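Local structure of HicB3 antitoxin (Yersinia pestis, 4P78) at residues P4-K9 and G77-V82. The protein is the antitoxin of the HicA3-HicB3 toxin-antitoxin system, binding the toxin HicA3 in a complex and so probably neutralising it. Numbering follows the deposited sequence.
Sequences PIFIFK and GILGFV
Ile5 and Ile7 both hold CG1 in the crowded position between their backbone N and carbonyl carbon (chi1 54° and 71°), which lays this branch against the neighbouring strand. CG1 of Ile5 rests on the backbone carbonyl of Gly80, where no side chain intervenes, and CG1 of Ile7 lies 4.1 Å from Ile78 CB, the two side chains crossing obliquely. The other branch of Ile5, CG2, meets CG2 of Val82 at 3.8 Å, with the side chains at about a right angle. On the opposite face, Leu79 places CG anti to its backbone N (chi1 172°), and a further turn about chi2 brings CD1 back toward strand 2-9, touching Pro4 CB at 3.6 Å and approaching the edge of the Phe6 ring near its plane. Phe8 meets Gly77 obliquely, its CE1 only 3.3 Å from Gly77 CA, so that the ring packs directly against bare backbone.

Between these two layers of side chains the strands run antiparallel, with a marked twist. Ile5 pairs with Gly80 and Ile7 with Ile78 through two reciprocal hydrogen bonds each. Three donors lie in the plane of the accepting carbonyl, but Ile5 N, 3.0 Å from Gly80 O, sits well above it.

Ile5 and Ile7 continue onto Phe26, and Ile7 also reaches Phe31 and Ile34 at the start of helix 31-52, whereas Phe6 packs on helix 70-75. Phe81 packs on Phe81 of the second HicB3 subunit. Within the chain 2-9 is an inner strand and 78-83 an outermost one, which the second subunit meets through backbone hydrogen bonds from Leu79; together they close the four-stranded antiparallel sheet, ordered 3-2-1-4, that lies against helix 31-52 in this HicB-like antitoxin domain.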
loop_
_atom_site.group_PDB
_atom_site.type_symbol
_atom_site.label_atom_id
_atom_site.label_comp_id
_atom_site.label_asym_id
_atom_site.label_seq_id
_atom_site.Cartn_x
_atom_site.Cartn_y
_atom_site.Cartn_z
ATOM N N PRO A 4 0.881 -2.749 -7.341
ATOM C CA PRO A 4 1.487 -2.300 -6.084
ATOM C C PRO A 4 2.746 -1.501 -6.351
ATOM O O PRO A 4 3.488 -1.843 -7.282
ATOM C CB PRO A 4 1.832 -3.598 -5.368
ATOM C CG PRO A 4 2.023 -4.604 -6.490
ATOM C CD PRO A 4 1.092 -4.189 -7.593
ATOM N N ILE A 5 2.970 -0.454 -5.563
ATOM C CA ILE A 5 4.262 0.227 -5.532
ATOM C C ILE A 5 4.741 0.310 -4.088
ATOM O O ILE A 5 3.931 0.341 -3.162
ATOM C CB ILE A 5 4.198 1.647 -6.150
ATOM C CG1 ILE A 5 3.098 2.480 -5.492
ATOM C CG2 ILE A 5 3.996 1.573 -7.684
ATOM C CD1 ILE A 5 3.126 3.954 -5.895
ATOM N N PHE A 6 6.055 0.296 -3.892
ATOM C CA PHE A 6 6.643 0.519 -2.575
ATOM C C PHE A 6 7.184 1.933 -2.593
ATOM O O PHE A 6 7.972 2.267 -3.479
ATOM C CB PHE A 6 7.784 -0.470 -2.263
ATOM C CG PHE A 6 7.341 -1.872 -1.965
ATOM C CD1 PHE A 6 6.000 -2.223 -1.963
ATOM C CD2 PHE A 6 8.279 -2.844 -1.665
ATOM C CE1 PHE A 6 5.617 -3.514 -1.682
ATOM C CE2 PHE A 6 7.896 -4.137 -1.376
ATOM C CZ PHE A 6 6.566 -4.469 -1.383
ATOM N N ILE A 7 6.768 2.784 -1.653
ATOM C CA ILE A 7 7.319 4.125 -1.645
ATOM C C ILE A 7 7.923 4.534 -0.302
ATOM O O ILE A 7 7.564 4.022 0.762
ATOM C CB ILE A 7 6.271 5.180 -2.065
ATOM C CG1 ILE A 7 5.213 5.380 -1.001
ATOM C CG2 ILE A 7 5.633 4.817 -3.400
ATOM C CD1 ILE A 7 4.237 6.473 -1.359
ATOM N N PHE A 8 8.842 5.486 -0.391
ATOM C CA PHE A 8 9.693 5.886 0.716
ATOM C C PHE A 8 9.778 7.396 0.734
ATOM O O PHE A 8 9.843 8.033 -0.321
ATOM C CB PHE A 8 11.089 5.275 0.575
ATOM C CG PHE A 8 11.078 3.793 0.439
ATOM C CD1 PHE A 8 11.209 2.981 1.555
ATOM C CD2 PHE A 8 10.912 3.201 -0.805
ATOM C CE1 PHE A 8 11.192 1.604 1.424
ATOM C CE2 PHE A 8 10.882 1.830 -0.927
ATOM C CZ PHE A 8 11.020 1.031 0.195
ATOM N N LYS A 9 9.768 7.973 1.927
ATOM C CA LYS A 9 9.846 9.426 2.070
ATOM C C LYS A 9 11.221 9.977 1.679
ATOM O O LYS A 9 12.244 9.416 2.056
ATOM C CB LYS A 9 9.517 9.824 3.504
ATOM C CG LYS A 9 8.370 10.800 3.613
ATOM C CD LYS A 9 8.745 12.119 3.009
ATOM C CE LYS A 9 7.517 12.951 2.668
ATOM N NZ LYS A 9 7.900 14.114 1.814
ATOM N N GLY A 77 8.975 1.709 4.249
ATOM C CA GLY A 77 8.242 1.642 3.003
ATOM C C GLY A 77 6.738 1.605 3.226
ATOM O O GLY A 77 6.247 1.035 4.200
ATOM N N ILE A 78 6.009 2.217 2.303
ATOM C CA ILE A 78 4.560 2.201 2.327
ATOM C C ILE A 78 4.063 1.569 1.032
ATOM O O ILE A 78 4.632 1.810 -0.029
ATOM C CB ILE A 78 4.010 3.626 2.505
ATOM C CG1 ILE A 78 4.528 4.193 3.832
ATOM C CG2 ILE A 78 2.479 3.637 2.479
ATOM C CD1 ILE A 78 4.620 5.701 3.858
ATOM N N LEU A 79 3.031 0.732 1.127
ATOM C CA LEU A 79 2.372 0.172 -0.054
ATOM C C LEU A 79 1.351 1.140 -0.657
ATOM O O LEU A 79 0.478 1.668 0.044
ATOM C CB LEU A 79 1.672 -1.141 0.295
ATOM C CG LEU A 79 0.764 -1.784 -0.765
ATOM C CD1 LEU A 79 1.570 -2.249 -1.991
ATOM C CD2 LEU A 79 -0.004 -2.949 -0.141
ATOM N N GLY A 80 1.461 1.367 -1.957
ATOM C CA GLY A 80 0.490 2.163 -2.681
ATOM C C GLY A 80 -0.035 1.397 -3.880
ATOM O O GLY A 80 0.393 0.281 -4.143
ATOM N N PHE A 81 -0.948 2.014 -4.622
ATOM C CA PHE A 81 -1.595 1.377 -5.757
ATOM C C PHE A 81 -1.651 2.350 -6.912
ATOM O O PHE A 81 -2.041 3.508 -6.736
ATOM C CB PHE A 81 -3.016 0.910 -5.387
ATOM C CG PHE A 81 -3.090 0.230 -4.056
ATOM C CD1 PHE A 81 -3.274 0.969 -2.895
ATOM C CD2 PHE A 81 -2.940 -1.146 -3.955
ATOM C CE1 PHE A 81 -3.313 0.348 -1.656
ATOM C CE2 PHE A 81 -2.984 -1.780 -2.718
ATOM C CZ PHE A 81 -3.171 -1.037 -1.570
ATOM N N VAL A 82 -1.247 1.887 -8.091
ATOM C CA VAL A 82 -1.399 2.674 -9.310
ATOM C C VAL A 82 -2.171 1.874 -10.358
ATOM O O VAL A 82 -1.921 0.680 -10.554
ATOM C CB VAL A 82 -0.027 3.124 -9.920
ATOM C CG1 VAL A 82 0.527 4.318 -9.190
ATOM C CG2 VAL A 82 0.974 1.984 -9.923
#